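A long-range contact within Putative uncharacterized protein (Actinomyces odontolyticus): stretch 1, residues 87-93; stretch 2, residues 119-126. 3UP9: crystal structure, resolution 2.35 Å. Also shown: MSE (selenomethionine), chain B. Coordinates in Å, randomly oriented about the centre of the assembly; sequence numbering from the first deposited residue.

Stretch 1, residues 87-93: LEPLGVF
Stretch 2, residues 119-126: SRALELLA

An extended segment can pack across a helix with few residues when branched side chains just before and within its strand settle against successive helical turns, and this contact is a compact example. Residues 119-126 are helical throughout, with phi/psi near -60/-42 and backbone hydrogen bonds such as Leu124 N to Arg120 O, 3.1 Å. The other stretch is extended, and its strand 91-93 crosses the helix at -80°, the axes 9.6 Å apart at closest approach. Register is set by Leu90 and Ala121, whose CA atoms lie 7.3 Å apart.

Leu90 (phi/psi -78/140; chi1 t, chi2 p) is the main bump. Its CD2 lies 3.6 Å from Ala121 CA and 4.1 Å from Ala121 CB, and touches Arg120 CG at 3.7 Å. Ala121, with only a methyl that points sideways, presents its CA to this approach. Leu124, also t,p, points toward the strand; its CD2 lies 3.7 Å from Leu90 O and 4.0 Å from Val92 CG2. Val92 (-96/127, chi1 t) also points toward the helix, and the same CG2 meets Leu125 CD2 at 4.0 Å. Leu125 leaves the helix sideways, but its m,t rotamer brings its end nearer. Between Leu90 and Val92, Gly91 (-128/155) has no side chain; a CB there would point away from the helix and clash with Phe93 CE1.

Beyond this apolar patch, Arg120 extends all-trans through chi3, with Leu90 CB over one face of its guanidinium. Its NH2 lies 3.0 Å from Glu88 O, and its NH1 donates to selenomethionine OXT at 2.9 Å. Glu88 (-115/99; chi1 m, chi2 t, chi3 41°) accepts at OE1 from the ligand N at 2.6 Å, so both stretches grip the bound amino acid. One water accepts from Glu88 N (2.9 Å) and Arg120 NH2 (2.8 Å). The stretches together bury 340 Å².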

ATOM      1  N   LEU A  87       7.306  -1.318  -4.493  1.00 39.47           N
ATOM      2  CA  LEU A  87       6.805  -0.026  -4.194  1.00 40.40           C
ATOM      3  C   LEU A  87       5.610   0.272  -5.101  1.00 41.64           C
ATOM      4  O   LEU A  87       5.613  -0.089  -6.298  1.00 41.87           O
ATOM      5  CB  LEU A  87       7.934   0.991  -4.470  1.00 43.79           C
ATOM      6  CG  LEU A  87       7.672   2.470  -4.320  1.00 42.67           C
ATOM      7  CD1 LEU A  87       7.586   2.736  -2.817  1.00 43.86           C
ATOM      8  CD2 LEU A  87       8.816   3.256  -4.994  1.00 46.06           C
ATOM      9  N   GLU A  88       4.595   0.914  -4.520  1.00 41.52           N
ATOM     10  CA  GLU A  88       3.457   1.485  -5.251  1.00 38.34           C
ATOM     11  C   GLU A  88       3.478   2.992  -5.083  1.00 37.81           C
ATOM     12  O   GLU A  88       3.037   3.466  -4.032  1.00 39.75           O
ATOM     13  CB  GLU A  88       2.126   0.979  -4.683  1.00 38.78           C
ATOM     14  CG  GLU A  88       1.716  -0.443  -5.026  1.00 41.68           C
ATOM     15  CD  GLU A  88       0.822  -1.046  -3.949  1.00 42.90           C
ATOM     16  OE1 GLU A  88      -0.068  -0.336  -3.435  1.00 44.20           O
ATOM     17  OE2 GLU A  88       1.020  -2.225  -3.567  1.00 44.02           O
ATOM     18  N   PRO A  89       3.994   3.754  -6.086  1.00 36.38           N
ATOM     19  CA  PRO A  89       3.977   5.175  -5.955  1.00 36.81           C
ATOM     20  C   PRO A  89       2.566   5.751  -5.618  1.00 36.70           C
ATOM     21  O   PRO A  89       1.538   5.346  -6.189  1.00 36.37           O
ATOM     22  CB  PRO A  89       4.502   5.655  -7.328  1.00 39.57           C
ATOM     23  CG  PRO A  89       5.340   4.530  -7.847  1.00 37.85           C
ATOM     24  CD  PRO A  89       4.546   3.349  -7.399  1.00 38.58           C
ATOM     25  N   LEU A  90       2.533   6.671  -4.657  1.00 34.48           N
ATOM     26  CA  LEU A  90       1.295   7.293  -4.244  1.00 34.39           C
ATOM     27  C   LEU A  90       0.944   8.344  -5.272  1.00 37.21           C
ATOM     28  O   LEU A  90       1.837   9.047  -5.805  1.00 38.07           O
ATOM     29  CB  LEU A  90       1.438   7.889  -2.848  1.00 33.29           C
ATOM     30  CG  LEU A  90       0.170   8.333  -2.118  1.00 33.96           C
ATOM     31  CD1 LEU A  90      -0.840   7.175  -1.883  1.00 29.54           C
ATOM     32  CD2 LEU A  90       0.588   9.060  -0.838  1.00 31.39           C
ATOM     33  N   GLY A  91      -0.341   8.439  -5.594  1.00 36.40           N
ATOM     34  CA  GLY A  91      -0.779   9.423  -6.566  1.00 37.56           C
ATOM     35  C   GLY A  91      -1.915  10.317  -6.091  1.00 36.19           C
ATOM     36  O   GLY A  91      -2.686   9.970  -5.199  1.00 38.18           O
ATOM     37  N   VAL A  92      -1.968  11.490  -6.693  1.00 38.87           N
ATOM     38  CA  VAL A  92      -3.085  12.397  -6.634  1.00 38.92           C
ATOM     39  C   VAL A  92      -3.856  12.068  -7.889  1.00 39.57           C
ATOM     40  O   VAL A  92      -3.287  11.995  -8.999  1.00 40.34           O
ATOM     41  CB  VAL A  92      -2.650  13.871  -6.628  1.00 40.75           C
ATOM     42  CG1 VAL A  92      -3.890  14.777  -6.605  1.00 41.88           C
ATOM     43  CG2 VAL A  92      -1.719  14.142  -5.446  1.00 37.95           C
ATOM     44  N   PHE A  93      -5.134  11.795  -7.683  1.00 38.54           N
ATOM     45  CA  PHE A  93      -6.050  11.479  -8.734  1.00 38.77           C
ATOM     46  C   PHE A  93      -7.177  12.459  -8.717  1.00 37.31           C
ATOM     47  O   PHE A  93      -7.412  13.125  -7.724  1.00 37.89           O
ATOM     48  CB  PHE A  93      -6.576  10.044  -8.527  1.00 40.02           C
ATOM     49  CG  PHE A  93      -5.495   8.995  -8.613  1.00 39.36           C
ATOM     50  CD1 PHE A  93      -4.741   8.643  -7.501  1.00 38.62           C
ATOM     51  CD2 PHE A  93      -5.204   8.384  -9.818  1.00 41.04           C
ATOM     52  CE1 PHE A  93      -3.746   7.671  -7.585  1.00 37.20           C
ATOM     53  CE2 PHE A  93      -4.205   7.415  -9.906  1.00 38.26           C
ATOM     54  CZ  PHE A  93      -3.501   7.041  -8.783  1.00 38.48           C
ATOM     55  N   SER A 119      -0.180  10.710   6.661  1.00 39.09           N
ATOM     56  CA  SER A 119       1.111  11.364   6.762  1.00 43.40           C
ATOM     57  C   SER A 119       1.873  11.326   5.411  1.00 42.82           C
ATOM     58  O   SER A 119       2.369  12.360   4.930  1.00 40.21           O
ATOM     59  CB  SER A 119       1.926  10.767   7.898  1.00 43.99           C
ATOM     60  OG  SER A 119       3.158  11.420   7.867  1.00 56.06           O
ATOM     61  N   ARG A 120       1.878  10.160   4.762  1.00 41.42           N
ATOM     62  CA  ARG A 120       2.572  10.032   3.487  1.00 40.45           C
ATOM     63  C   ARG A 120       1.944  10.912   2.340  1.00 40.51           C
ATOM     64  O   ARG A 120       2.674  11.501   1.543  1.00 41.65           O
ATOM     65  CB  ARG A 120       2.626   8.557   3.131  1.00 37.84           C
ATOM     66  CG  ARG A 120       3.121   8.242   1.741  1.00 37.93           C
ATOM     67  CD  ARG A 120       3.022   6.743   1.541  1.00 37.63           C
ATOM     68  NE  ARG A 120       3.519   6.245   0.260  1.00 36.95           N
ATOM     69  CZ  ARG A 120       3.222   5.031  -0.196  1.00 37.81           C
ATOM     70  NH1 ARG A 120       2.515   4.204   0.540  1.00 39.27           N
ATOM     71  NH2 ARG A 120       3.704   4.612  -1.331  1.00 40.24           N
ATOM     72  N   ALA A 121       0.606  10.987   2.305  1.00 39.14           N
ATOM     73  CA  ALA A 121      -0.171  11.809   1.366  1.00 38.51           C
ATOM     74  C   ALA A 121       0.094  13.308   1.596  1.00 38.30           C
ATOM     75  O   ALA A 121       0.271  14.075   0.637  1.00 37.98           O
ATOM     76  CB  ALA A 121      -1.677  11.494   1.511  1.00 38.02           C
ATOM     77  N   LEU A 122       0.108  13.710   2.875  1.00 40.77           N
ATOM     78  CA  LEU A 122       0.519  15.062   3.293  1.00 41.33           C
ATOM     79  C   LEU A 122       1.919  15.430   2.808  1.00 42.34           C
ATOM     80  O   LEU A 122       2.087  16.516   2.267  1.00 44.17           O
ATOM     81  CB  LEU A 122       0.316  15.297   4.809  1.00 40.33           C
ATOM     82  CG  LEU A 122      -1.206  15.417   5.172  1.00 38.81           C
ATOM     83  CD1 LEU A 122      -1.395  15.444   6.685  1.00 37.33           C
ATOM     84  CD2 LEU A 122      -1.875  16.598   4.470  1.00 36.65           C
ATOM     85  N   GLU A 123       2.898  14.530   2.918  1.00 44.81           N
ATOM     86  CA  GLU A 123       4.262  14.787   2.371  1.00 46.93           C
ATOM     87  C   GLU A 123       4.217  15.032   0.842  1.00 46.01           C
ATOM     88  O   GLU A 123       4.916  15.897   0.304  1.00 45.78           O
ATOM     89  CB  GLU A 123       5.206  13.595   2.586  1.00 49.23           C
ATOM     90  CG  GLU A 123       5.259  12.969   3.967  1.00 54.75           C
ATOM     91  CD  GLU A 123       5.928  13.825   4.998  1.00 64.18           C
ATOM     92  OE1 GLU A 123       6.367  14.939   4.619  1.00 69.75           O
ATOM     93  OE2 GLU A 123       6.012  13.374   6.181  1.00 71.25           O
ATOM     94  N   LEU A 124       3.439  14.197   0.153  1.00 42.35           N
ATOM     95  CA  LEU A 124       3.348  14.259  -1.281  1.00 41.72           C
ATOM     96  C   LEU A 124       2.824  15.625  -1.639  1.00 41.70           C
ATOM     97  O   LEU A 124       3.363  16.240  -2.554  1.00 44.11           O
ATOM     98  CB  LEU A 124       2.424  13.154  -1.851  1.00 40.91           C
ATOM     99  CG  LEU A 124       2.260  13.191  -3.366  1.00 40.63           C
ATOM    100  CD1 LEU A 124       3.651  12.974  -3.977  1.00 38.81           C
ATOM    101  CD2 LEU A 124       1.255  12.133  -3.787  1.00 39.53           C
ATOM    102  N   LEU A 125       1.789  16.101  -0.917  1.00 39.82           N
ATOM    103  CA  LEU A 125       1.228  17.424  -1.178  1.00 40.59           C
ATOM    104  C   LEU A 125       2.238  18.547  -0.833  1.00 42.03           C
ATOM    105  O   LEU A 125       2.274  19.547  -1.543  1.00 42.89           O
ATOM    106  CB  LEU A 125      -0.168  17.607  -0.517  1.00 40.75           C
ATOM    107  CG  LEU A 125      -1.300  16.614  -0.963  1.00 39.11           C
ATOM    108  CD1 LEU A 125      -2.567  16.711  -0.121  1.00 37.15           C
ATOM    109  CD2 LEU A 125      -1.625  16.764  -2.433  1.00 38.55           C
ATOM    110  N   ALA A 126       3.052  18.384   0.227  1.00 43.65           N
ATOM    111  CA  ALA A 126       4.165  19.311   0.518  1.00 44.79           C
ATOM    112  C   ALA A 126       5.122  19.443  -0.662  1.00 45.58           C
ATOM    113  O   ALA A 126       5.596  20.524  -0.890  1.00 48.58           O
ATOM    114  CB  ALA A 126       4.945  18.900   1.760  1.00 42.80           C
TER
HETATM  115  N   MSE B 300      -0.261  -1.202  -0.952  1.00 35.26           N
HETATM  116  CA  MSE B 300      -0.157   0.066  -0.198  1.00 34.87           C
HETATM  117  C   MSE B 300       1.014   0.919  -0.621  1.00 36.31           C
HETATM  118  O   MSE B 300       2.083   0.371  -1.000  1.00 36.25           O
HETATM  119  OXT MSE B 300       0.856   2.149  -0.562  1.00 29.96           O
HETATM  120  CB  MSE B 300      -0.026  -0.220   1.276  1.00 38.61           C
HETATM  121  CG  MSE B 300      -0.049   1.052   2.181  1.00 40.44           C
HETATM  122 SE   MSE B 300       0.146   0.561   4.024  1.00 41.76          SE
HETATM  123  CE  MSE B 300      -1.353  -0.733   4.318  1.00 32.50           C
HETATM  124  O   HOH W   1       4.240   1.930  -1.840  1.00 31.45           O